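Local coordinates for protein NAD-dependent epimerase/dehydratase (Bacteroides thetaiotaomicron, PDB 3DHN) that probably binds NAD(P) through a Rossmann fold and may act as an oxidoreductase or epimerase, although its substrate is not established, at residues A[15-20]-A[194-198]; A[23-29]-A[202-206]; A[162-166]-A[189-193]; A[72-76]-A[91-95]. The contacts are given in a common frame with arbitrary orientation. Residues are numbered along the deposited sequence.

Contact 1. Residues A[15-20]-A[194-198]; sequences FVGSAL and VEDYA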
loop_
_atom_site.group_PDB
_atom_site.type_symbol
_atom_site.label_atom_id
_atom_site.label_comp_id
_atom_site.label_asym_id
_atom_site.label_seq_id
_atom_site.Cartn_x
_atom_site.Cartn_y
_atom_site.Cartn_z
ATOM N N PHE A 15 -8.727 7.518 -3.086
ATOM C CA PHE A 15 -7.785 8.547 -2.667
ATOM C C PHE A 15 -6.330 8.045 -2.763
ATOM O O PHE A 15 -5.481 8.681 -3.393
ATOM C CB PHE A 15 -8.071 8.992 -1.224
ATOM C CG PHE A 15 -9.348 9.775 -1.059
ATOM C CD1 PHE A 15 -9.712 10.748 -1.991
ATOM C CD2 PHE A 15 -10.168 9.568 0.049
ATOM C CE1 PHE A 15 -10.875 11.501 -1.824
ATOM C CE2 PHE A 15 -11.333 10.317 0.230
ATOM C CZ PHE A 15 -11.685 11.286 -0.708
ATOM N N VAL A 16 -6.051 6.891 -2.160
ATOM C CA VAL A 16 -4.687 6.357 -2.158
ATOM C C VAL A 16 -4.167 5.890 -3.521
ATOM O O VAL A 16 -3.066 6.262 -3.923
ATOM C CB VAL A 16 -4.542 5.214 -1.127
ATOM C CG1 VAL A 16 -3.100 4.748 -1.055
ATOM C CG2 VAL A 16 -4.990 5.696 0.241
ATOM N N GLY A 17 -4.955 5.080 -4.223
ATOM C CA GLY A 17 -4.550 4.589 -5.534
ATOM C C GLY A 17 -4.283 5.708 -6.527
ATOM O O GLY A 17 -3.332 5.641 -7.319
ATOM N N SER A 18 -5.116 6.743 -6.483
ATOM C CA SER A 18 -4.964 7.884 -7.376
ATOM C C SER A 18 -3.729 8.694 -6.995
ATOM O O SER A 18 -2.988 9.145 -7.866
ATOM C CB SER A 18 -6.209 8.780 -7.315
ATOM O OG SER A 18 -7.374 8.032 -7.638
ATOM N N ALA A 19 -3.506 8.878 -5.696
ATOM C CA ALA A 19 -2.343 9.627 -5.224
ATOM C C ALA A 19 -1.036 8.945 -5.655
ATOM O O ALA A 19 -0.055 9.622 -5.980
ATOM C CB ALA A 19 -2.382 9.756 -3.702
ATOM N N LEU A 20 -1.031 7.610 -5.656
ATOM C CA LEU A 20 0.148 6.836 -6.056
ATOM C C LEU A 20 0.361 6.924 -7.572
ATOM O O LEU A 20 1.488 7.008 -8.053
ATOM C CB LEU A 20 -0.027 5.368 -5.648
ATOM C CG LEU A 20 0.059 5.060 -4.150
ATOM C CD1 LEU A 20 -0.527 3.679 -3.857
ATOM C CD2 LEU A 20 1.507 5.148 -3.699
ATOM N N VAL A 194 -2.668 11.723 2.478
ATOM C CA VAL A 194 -2.627 10.725 1.422
ATOM C C VAL A 194 -1.492 11.073 0.461
ATOM O O VAL A 194 -0.784 10.194 -0.023
ATOM C CB VAL A 194 -3.956 10.699 0.636
ATOM C CG1 VAL A 194 -3.786 9.910 -0.643
ATOM C CG2 VAL A 194 -5.047 10.069 1.485
ATOM N N GLU A 195 -1.313 12.362 0.202
ATOM C CA GLU A 195 -0.262 12.811 -0.700
ATOM C C GLU A 195 1.142 12.511 -0.149
ATOM O O GLU A 195 2.017 12.047 -0.887
ATOM C CB GLU A 195 -0.412 14.310 -0.978
ATOM C CG GLU A 195 -1.670 14.698 -1.764
ATOM C CD GLU A 195 -2.957 14.511 -0.972
ATOM O OE1 GLU A 195 -2.907 14.567 0.275
ATOM O OE2 GLU A 195 -4.025 14.333 -1.602
ATOM N N ASP A 196 1.362 12.762 1.140
ATOM C CA ASP A 196 2.682 12.478 1.720
ATOM C C ASP A 196 2.950 10.981 1.817
ATOM O O ASP A 196 4.104 10.543 1.701
ATOM C CB ASP A 196 2.851 13.138 3.094
ATOM C CG ASP A 196 3.443 14.540 2.998
ATOM O OD1 ASP A 196 4.297 14.760 2.107
ATOM O OD2 ASP A 196 3.074 15.419 3.815
ATOM N N TYR A 197 1.892 10.194 2.020
ATOM C CA TYR A 197 2.040 8.742 2.085
ATOM C C TYR A 197 2.475 8.221 0.712
ATOM O O TYR A 197 3.306 7.311 0.608
ATOM C CB TYR A 197 0.717 8.085 2.512
ATOM C CG TYR A 197 0.715 6.575 2.404
ATOM C CD1 TYR A 197 0.458 5.937 1.187
ATOM C CD2 TYR A 197 0.999 5.784 3.519
ATOM C CE1 TYR A 197 0.485 4.539 1.086
ATOM C CE2 TYR A 197 1.029 4.397 3.435
ATOM C CZ TYR A 197 0.767 3.776 2.218
ATOM O OH TYR A 197 0.773 2.397 2.147
ATOM N N ALA A 198 1.920 8.799 -0.348
ATOM C CA ALA A 198 2.275 8.373 -1.699
ATOM C C ALA A 198 3.712 8.756 -2.034
ATOM O O ALA A 198 4.450 7.972 -2.642
ATOM C CB ALA A 198 1.322 8.991 -2.717
#
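V194 is the most deeply covered residue here, and its methyls go into the side of helix 14-25. V194 CG1 lies 3.4 Å from A19 CB. V194 CG1 is also 3.5 Å from F15 O, a carbonyl oxygen. V194 CG2 also faces this helix, 4.2 Å from F15 CB. A19 is small enough to let the valine in so close. One helical turn after V194, A198 makes the second close touch. A198 CB stands 3.6 Å from A19 O and 3.9 Å from A19 CB. L20 flanks this alanine pair, with L20 CD2 4.0 Å from A198 CB. No hydrogen bond joins the segments; the interface is apolar. Small residues bring the short helical segments to 8.8 Å between axes, crossing at -50°. Segment 15-20 includes G17, which, with the preceding G14, belongs to the glycine-rich GxxGxxG motif of dinucleotide-binding Rossmann folds. Helix 194-206 thus packs beside the helix that starts at the probable cofactor site. Y197 borders the contact next to V16: Y197 CE1 is 4.2 Å from V16 CG1, its OH bonds to F160 O, and it also touches V110 of strand 106-110 and M166 of strand 165-167.

Contact 2. Residues A[23-29]-A[202-206]; sequences EALNRGF and IDELE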
loop_
_atom_site.group_PDB
_atom_site.type_symbol
_atom_site.label_atom_id
_atom_site.label_comp_id
_atom_site.label_asym_id
_atom_site.label_seq_id
_atom_site.Cartn_x
_atom_site.Cartn_y
_atom_site.Cartn_z
ATOM N N GLU A 23 1.757 10.508 -8.415
ATOM C CA GLU A 23 3.106 10.660 -7.879
ATOM C C GLU A 23 4.142 9.883 -8.697
ATOM O O GLU A 23 5.258 10.356 -8.904
ATOM C CB GLU A 23 3.144 10.197 -6.423
ATOM C CG GLU A 23 4.515 10.230 -5.762
ATOM C CD GLU A 23 4.987 11.626 -5.417
ATOM O OE1 GLU A 23 4.134 12.512 -5.213
ATOM O OE2 GLU A 23 6.217 11.838 -5.322
ATOM N N ALA A 24 3.775 8.692 -9.162
ATOM C CA ALA A 24 4.696 7.873 -9.949
ATOM C C ALA A 24 4.928 8.435 -11.356
ATOM O O ALA A 24 6.054 8.418 -11.862
ATOM C CB ALA A 24 4.175 6.452 -10.040
ATOM N N LEU A 25 3.871 8.919 -11.998
ATOM C CA LEU A 25 4.015 9.475 -13.340
ATOM C C LEU A 25 4.835 10.761 -13.285
ATOM O O LEU A 25 5.701 10.988 -14.130
ATOM C CB LEU A 25 2.640 9.754 -13.955
ATOM C CG LEU A 25 1.778 8.518 -14.230
ATOM C CD1 LEU A 25 0.345 8.946 -14.505
ATOM C CD2 LEU A 25 2.355 7.739 -15.418
ATOM N N ASN A 26 4.568 11.591 -12.281
ATOM C CA ASN A 26 5.280 12.855 -12.118
ATOM C C ASN A 26 6.782 12.664 -11.916
ATOM O O ASN A 26 7.565 13.601 -12.086
ATOM C CB ASN A 26 4.724 13.638 -10.917
ATOM C CG ASN A 26 3.370 14.270 -11.195
ATOM O OD1 ASN A 26 2.793 14.930 -10.327
ATOM N ND2 ASN A 26 2.856 14.079 -12.403
ATOM N N ARG A 27 7.183 11.454 -11.551
ATOM C CA ARG A 27 8.594 11.197 -11.306
ATOM C C ARG A 27 9.291 10.341 -12.358
ATOM O O ARG A 27 10.358 9.768 -12.114
ATOM C CB ARG A 27 8.771 10.632 -9.890
ATOM C CG ARG A 27 8.515 11.698 -8.822
ATOM C CD ARG A 27 8.348 11.138 -7.413
ATOM N NE ARG A 27 9.594 10.632 -6.842
ATOM C CZ ARG A 27 9.734 10.258 -5.571
ATOM N NH1 ARG A 27 8.704 10.332 -4.735
ATOM N NH2 ARG A 27 10.904 9.812 -5.132
ATOM N N GLY A 28 8.668 10.259 -13.528
ATOM C CA GLY A 28 9.264 9.549 -14.643
ATOM C C GLY A 28 9.061 8.065 -14.823
ATOM O O GLY A 28 9.734 7.461 -15.656
ATOM N N PHE A 29 8.141 7.471 -14.076
ATOM C CA PHE A 29 7.898 6.043 -14.200
ATOM C C PHE A 29 6.877 5.705 -15.270
ATOM O O PHE A 29 5.937 6.466 -15.516
ATOM C CB PHE A 29 7.424 5.473 -12.859
ATOM C CG PHE A 29 8.505 5.393 -11.822
ATOM C CD1 PHE A 29 9.367 4.302 -11.779
ATOM C CD2 PHE A 29 8.688 6.426 -10.917
ATOM C CE1 PHE A 29 10.404 4.245 -10.849
ATOM C CE2 PHE A 29 9.722 6.380 -9.981
ATOM C CZ PHE A 29 10.580 5.287 -9.947
ATOM N N ILE A 202 6.668 6.027 -3.264
ATOM C CA ILE A 202 7.466 6.080 -4.488
ATOM C C ILE A 202 8.954 6.266 -4.164
ATOM O O ILE A 202 9.813 5.843 -4.930
ATOM C CB ILE A 202 6.967 7.177 -5.454
ATOM C CG1 ILE A 202 5.501 6.908 -5.815
ATOM C CG2 ILE A 202 7.785 7.142 -6.764
ATOM C CD1 ILE A 202 5.236 5.469 -6.276
ATOM N N ASP A 203 9.255 6.890 -3.027
ATOM C CA ASP A 203 10.648 7.053 -2.592
ATOM C C ASP A 203 11.243 5.658 -2.325
ATOM O O ASP A 203 12.400 5.390 -2.671
ATOM C CB ASP A 203 10.728 7.862 -1.295
ATOM C CG ASP A 203 10.699 9.358 -1.529
ATOM O OD1 ASP A 203 10.585 9.786 -2.701
ATOM O OD2 ASP A 203 10.796 10.103 -0.533
ATOM N N GLU A 204 10.450 4.783 -1.697
ATOM C CA GLU A 204 10.886 3.419 -1.381
ATOM C C GLU A 204 11.057 2.614 -2.667
ATOM O O GLU A 204 11.932 1.757 -2.774
ATOM C CB GLU A 204 9.865 2.740 -0.452
ATOM C CG GLU A 204 10.193 1.297 -0.056
ATOM C CD GLU A 204 11.579 1.127 0.560
ATOM O OE1 GLU A 204 12.054 2.051 1.250
ATOM O OE2 GLU A 204 12.190 0.055 0.368
ATOM N N LEU A 205 10.213 2.905 -3.646
ATOM C CA LEU A 205 10.270 2.244 -4.940
ATOM C C LEU A 205 11.525 2.676 -5.706
ATOM O O LEU A 205 12.258 1.846 -6.248
ATOM C CB LEU A 205 9.037 2.613 -5.757
ATOM C CG LEU A 205 9.048 2.209 -7.236
ATOM C CD1 LEU A 205 8.752 0.723 -7.370
ATOM C CD2 LEU A 205 8.018 3.031 -7.987
ATOM N N GLU A 206 11.771 3.981 -5.739
ATOM C CA GLU A 206 12.914 4.536 -6.454
ATOM C C GLU A 206 14.268 4.277 -5.776
ATOM O O GLU A 206 15.248 3.967 -6.451
ATOM C CB GLU A 206 12.701 6.038 -6.659
ATOM C CG GLU A 206 13.744 6.724 -7.526
ATOM C CD GLU A 206 13.424 8.196 -7.755
ATOM O OE1 GLU A 206 12.545 8.504 -8.590
ATOM O OE2 GLU A 206 14.046 9.046 -7.087
#
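A Schellman motif ends helix 14-25, the first helix of this Rossmann fold, against the C-terminal end of helix 194-206. Its two backbone bonds are F29 N to A24 O at 3.2 Å and G28 N to L25 O at 3.1 Å. G28 is the C-prime residue, with positive phi. R27, just before it, is the main donor. R27 NH2 makes a very short hydrogen bond to D203 OD1 at 2.5 Å. R27 NH1 reaches the same D203 OD1 at 2.8 Å, a weak bond with a poor angle. Both are part of the salt bridge. R27 NH1 also bonds to E23 OE2 at 3.0 Å within its own segment, one turn back, and to the backbone oxygen of A199. A long ion pair, R27 NH2 to E206 OE2 at 3.8 Å, completes a network of four residues. The second oxygen of E23, OE1, is paired with R171. Beneath the charges the contact is apolar. I202 CB lies over a face of the guanidinium, 3.7 Å from R27 NH1. E23 CG and A24 CB also meet I202, at 3.5 Å from I202 CG1 and 4.0 Å from I202 CD1. F29 packs next to I202, with F29 CE2 3.8 Å from I202 CG2. On its face sits a CH-pi contact: L205 CD2 is 4.0 Å from the F29 ring centroid, 15° off the ring normal.

Contact 3. Residues A[162-166]-A[189-193]; sequences PAADM and NSHIS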
loop_
_atom_site.group_PDB
_atom_site.type_symbol
_atom_site.label_atom_id
_atom_site.label_comp_id
_atom_site.label_asym_id
_atom_site.label_seq_id
_atom_site.Cartn_x
_atom_site.Cartn_y
_atom_site.Cartn_z
ATOM N N PRO A 162 0.208 2.872 6.939
ATOM C CA PRO A 162 -0.012 4.320 7.054
ATOM C C PRO A 162 -0.333 4.666 8.507
ATOM O O PRO A 162 -0.461 3.770 9.338
ATOM C CB PRO A 162 -1.231 4.555 6.163
ATOM C CG PRO A 162 -1.995 3.250 6.301
ATOM C CD PRO A 162 -0.889 2.227 6.194
ATOM N N ALA A 163 -0.471 5.954 8.808
ATOM C CA ALA A 163 -0.827 6.397 10.155
ATOM C C ALA A 163 -2.295 6.020 10.393
ATOM O O ALA A 163 -3.040 5.804 9.438
ATOM C CB ALA A 163 -0.650 7.915 10.282
ATOM N N ALA A 164 -2.714 5.959 11.655
ATOM C CA ALA A 164 -4.092 5.578 11.981
ATOM C C ALA A 164 -5.162 6.405 11.271
ATOM O O ALA A 164 -6.217 5.881 10.921
ATOM C CB ALA A 164 -4.313 5.626 13.495
ATOM N N ASP A 165 -4.885 7.683 11.036
ATOM C CA ASP A 165 -5.838 8.564 10.368
ATOM C C ASP A 165 -5.220 9.194 9.113
ATOM O O ASP A 165 -4.421 10.129 9.203
ATOM C CB ASP A 165 -6.298 9.648 11.348
ATOM C CG ASP A 165 -7.268 10.636 10.731
ATOM O OD1 ASP A 165 -8.063 10.236 9.855
ATOM O OD2 ASP A 165 -7.247 11.817 11.145
HETATM N N MSE A 166 -5.590 8.667 7.950
HETATM C CA MSE A 166 -5.075 9.159 6.672
HETATM C C MSE A 166 -6.177 9.745 5.788
HETATM O O MSE A 166 -7.156 9.069 5.473
HETATM C CB MSE A 166 -4.358 8.029 5.923
HETATM C CG MSE A 166 -3.912 8.411 4.517
HETATM SE SE MSE A 166 -2.662 7.156 3.735
HETATM C CE MSE A 166 -3.722 5.535 3.882
ATOM N N ASN A 189 -1.960 12.198 18.526
ATOM C CA ASN A 189 -2.675 11.693 17.363
ATOM C C ASN A 189 -1.746 11.195 16.264
ATOM O O ASN A 189 -0.688 11.775 16.003
ATOM C CB ASN A 189 -3.620 12.759 16.798
ATOM C CG ASN A 189 -4.865 12.947 17.651
ATOM O OD1 ASN A 189 -4.837 13.632 18.673
ATOM N ND2 ASN A 189 -5.963 12.321 17.237
ATOM N N SER A 190 -2.160 10.103 15.629
ATOM C CA SER A 190 -1.406 9.484 14.552
ATOM C C SER A 190 -2.073 9.817 13.220
ATOM O O SER A 190 -3.155 9.301 12.911
ATOM C CB SER A 190 -1.365 7.966 14.759
ATOM O OG SER A 190 -0.824 7.298 13.629
ATOM N N HIS A 191 -1.432 10.674 12.431
ATOM C CA HIS A 191 -1.996 11.048 11.146
ATOM C C HIS A 191 -0.967 11.316 10.046
ATOM O O HIS A 191 0.220 11.530 10.308
ATOM C CB HIS A 191 -2.911 12.275 11.302
ATOM C CG HIS A 191 -2.229 13.483 11.867
ATOM N ND1 HIS A 191 -2.376 14.740 11.322
ATOM C CD2 HIS A 191 -1.409 13.632 12.936
ATOM C CE1 HIS A 191 -1.677 15.610 12.030
ATOM N NE2 HIS A 191 -1.080 14.964 13.016
ATOM N N ILE A 192 -1.447 11.289 8.809
ATOM C CA ILE A 192 -0.619 11.548 7.646
ATOM C C ILE A 192 -1.536 11.878 6.467
ATOM O O ILE A 192 -2.681 11.417 6.410
ATOM C CB ILE A 192 0.244 10.308 7.273
ATOM C CG1 ILE A 192 1.317 10.699 6.249
ATOM C CG2 ILE A 192 -0.640 9.191 6.728
ATOM C CD1 ILE A 192 2.364 11.670 6.820
ATOM N N SER A 193 -1.041 12.674 5.528
ATOM C CA SER A 193 -1.843 13.001 4.357
ATOM C C SER A 193 -1.662 11.893 3.331
ATOM O O SER A 193 -0.636 11.203 3.317
ATOM C CB SER A 193 -1.403 14.324 3.728
ATOM O OG SER A 193 -0.168 14.183 3.050
#
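Three hydrogen bonds tie these segments together. A164 N donates to S190 OG at 3.0 Å, and D165 N to S190 O, also at 3.0 Å. S190 therefore receives two successive backbone amides, one on its side chain and one on its carbonyl. In the other direction, I192 N donates to D165 O at 3.2 Å. Two CA-H...O contacts supplement them: H191 CA to D165 O at 3.2 Å, and M166 CA to I192 O at 3.3 Å. The bridges pair D165 with H191 and M166 with I192, in parallel. Strands 165-167 and 191-193 thus form a short two-stranded parallel sheet beside the main Rossmann sheet. Segment 162-166 follows directly on main-sheet strand 156-161, and strand 191-193 leads straight into helix 194-206. S193 is the N-cap of that helix, its OG bonded to D196 N. On one face of the small sheet are M166, a selenomethionine, and I192, with M166 CB 4.0 Å from I192 CG2. D165 and H191 are on the other, CB to CB 4.3 Å; there the H191 ring meets Y219 edge-to-face. A163 packs beside the strands: A163 CB is 3.4 Å from S190 OG and 3.8 Å from I192 CG2.

Contact 4. Residues A[72-76]-A[91-95]; sequences ISAFN and VYLTI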
loop_
_atom_site.group_PDB
_atom_site.type_symbol
_atom_site.label_atom_id
_atom_site.label_comp_id
_atom_site.label_asym_id
_atom_site.label_seq_id
_atom_site.Cartn_x
_atom_site.Cartn_y
_atom_site.Cartn_z
ATOM N N ILE A 72 3.149 -2.549 -7.296
ATOM C CA ILE A 72 2.624 -1.916 -6.098
ATOM C C ILE A 72 1.130 -2.209 -6.106
ATOM O O ILE A 72 0.462 -2.014 -7.125
ATOM C CB ILE A 72 2.793 -0.380 -6.118
ATOM C CG1 ILE A 72 4.271 -0.003 -6.184
ATOM C CG2 ILE A 72 2.130 0.229 -4.879
ATOM C CD1 ILE A 72 4.504 1.491 -6.409
ATOM N N SER A 73 0.604 -2.690 -4.983
ATOM C CA SER A 73 -0.819 -2.977 -4.899
ATOM C C SER A 73 -1.519 -2.111 -3.855
ATOM O O SER A 73 -1.119 -2.091 -2.684
ATOM C CB SER A 73 -1.059 -4.450 -4.571
ATOM O OG SER A 73 -2.448 -4.691 -4.382
ATOM N N ALA A 74 -2.557 -1.400 -4.289
ATOM C CA ALA A 74 -3.357 -0.544 -3.414
ATOM C C ALA A 74 -4.788 -1.092 -3.310
ATOM O O ALA A 74 -5.734 -0.346 -3.042
ATOM C CB ALA A 74 -3.379 0.887 -3.953
ATOM N N PHE A 75 -4.935 -2.398 -3.522
ATOM C CA PHE A 75 -6.233 -3.058 -3.461
ATOM C C PHE A 75 -6.963 -2.915 -2.126
ATOM O O PHE A 75 -6.382 -3.098 -1.052
ATOM C CB PHE A 75 -6.084 -4.552 -3.764
ATOM C CG PHE A 75 -7.338 -5.348 -3.519
ATOM C CD1 PHE A 75 -8.378 -5.340 -4.442
ATOM C CD2 PHE A 75 -7.501 -6.059 -2.333
ATOM C CE1 PHE A 75 -9.572 -6.026 -4.186
ATOM C CE2 PHE A 75 -8.686 -6.750 -2.065
ATOM C CZ PHE A 75 -9.726 -6.732 -2.993
ATOM N N ASN A 76 -8.253 -2.612 -2.220
ATOM C CA ASN A 76 -9.138 -2.467 -1.070
ATOM C C ASN A 76 -10.566 -2.662 -1.591
ATOM O O ASN A 76 -10.885 -2.242 -2.701
ATOM C CB ASN A 76 -8.992 -1.075 -0.451
ATOM C CG ASN A 76 -9.981 -0.832 0.680
ATOM O OD1 ASN A 76 -10.007 -1.563 1.669
ATOM N ND2 ASN A 76 -10.799 0.205 0.536
ATOM N N VAL A 91 -8.167 -12.928 -1.336
ATOM C CA VAL A 91 -7.789 -12.090 -2.471
ATOM C C VAL A 91 -6.398 -11.479 -2.301
ATOM O O VAL A 91 -5.667 -11.324 -3.284
ATOM C CB VAL A 91 -8.807 -10.956 -2.700
ATOM C CG1 VAL A 91 -8.292 -10.010 -3.764
ATOM C CG2 VAL A 91 -10.146 -11.543 -3.130
ATOM N N TYR A 92 -6.042 -11.122 -1.066
ATOM C CA TYR A 92 -4.721 -10.552 -0.802
ATOM C C TYR A 92 -3.665 -11.570 -1.222
ATOM O O TYR A 92 -2.620 -11.211 -1.766
ATOM C CB TYR A 92 -4.534 -10.223 0.688
ATOM C CG TYR A 92 -5.315 -9.023 1.197
ATOM C CD1 TYR A 92 -5.430 -7.863 0.434
ATOM C CD2 TYR A 92 -5.900 -9.036 2.471
ATOM C CE1 TYR A 92 -6.102 -6.746 0.917
ATOM C CE2 TYR A 92 -6.577 -7.924 2.964
ATOM C CZ TYR A 92 -6.673 -6.780 2.181
ATOM O OH TYR A 92 -7.352 -5.676 2.653
ATOM N N LEU A 93 -3.954 -12.846 -0.967
ATOM C CA LEU A 93 -3.044 -13.938 -1.310
ATOM C C LEU A 93 -2.901 -14.139 -2.811
ATOM O O LEU A 93 -1.790 -14.293 -3.320
ATOM C CB LEU A 93 -3.517 -15.255 -0.689
ATOM C CG LEU A 93 -2.725 -15.816 0.497
ATOM C CD1 LEU A 93 -3.215 -17.234 0.795
ATOM C CD2 LEU A 93 -1.235 -15.839 0.180
ATOM N N THR A 94 -4.031 -14.157 -3.513
ATOM C CA THR A 94 -4.038 -14.343 -4.963
ATOM C C THR A 94 -3.173 -13.299 -5.662
ATOM O O THR A 94 -2.501 -13.592 -6.645
ATOM C CB THR A 94 -5.475 -14.258 -5.533
ATOM O OG1 THR A 94 -6.281 -15.293 -4.955
ATOM C CG2 THR A 94 -5.466 -14.422 -7.048
ATOM N N ILE A 95 -3.194 -12.076 -5.145
ATOM C CA ILE A 95 -2.406 -10.998 -5.729
ATOM C C ILE A 95 -0.902 -11.229 -5.623
ATOM O O ILE A 95 -0.191 -11.175 -6.630
ATOM C CB ILE A 95 -2.760 -9.639 -5.078
ATOM C CG1 ILE A 95 -4.189 -9.247 -5.465
ATOM C CG2 ILE A 95 -1.775 -8.565 -5.530
ATOM C CD1 ILE A 95 -4.727 -8.020 -4.726
HETATM O O HOH W 1 -7.044 -3.466 1.510
#
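The F75 ring is the bump of this contact. The hollow that takes it is formed by V91, Y92 and I95 on helix 87-101. V91 CG1 covers one face of the ring, 4.0 Å from its centroid and 28° off the normal, a CH-pi contact. Y92 CE1 meets the ring edge, 3.6 Å from F75 CD2. I95 CD1 supports the base of the side chain, 3.8 Å from F75 CB, and also reaches S73 OG at 4.0 Å. V55, from a nearby loop, touches F75, V91 and I95. The polar rim is closed by a water that donates to F75 O at 2.7 Å and is hydrogen-bonded to Y92 OH at 2.5 Å. No direct hydrogen bond links the segments. F75 lies just past strand 70-73, and this strand is followed by helix 87-101 and then by the adjacent parallel strand 106-110. That is the right-handed beta-alpha-beta crossover of a Rossmann fold.

In the fold
Contacts 1 and 2 are successive parts of one helix pair, 14-25 with 194-206. Their centres are 12 Å apart, and A198 O lies 3.9 Å from E23 CG. Contact 3 meets contact 1 from the side, with V194 CG2 3.6 Å from M166 CG and Y197 CE2 3.5 Å from P162 CB. Strand 70-73 and the loop after it tie in contact 4: I72 CD1, on the strand, is 4.0 Å from I202 CD1 of contact 2, and A74 CB, just past its end, is 4.2 Å from G17 CA of contact 1. G17 and A74 thus meet near the probable cofactor site, though no cofactor is modelled. Contacts 3 and 4 do not touch; their centres are about 21 Å apart.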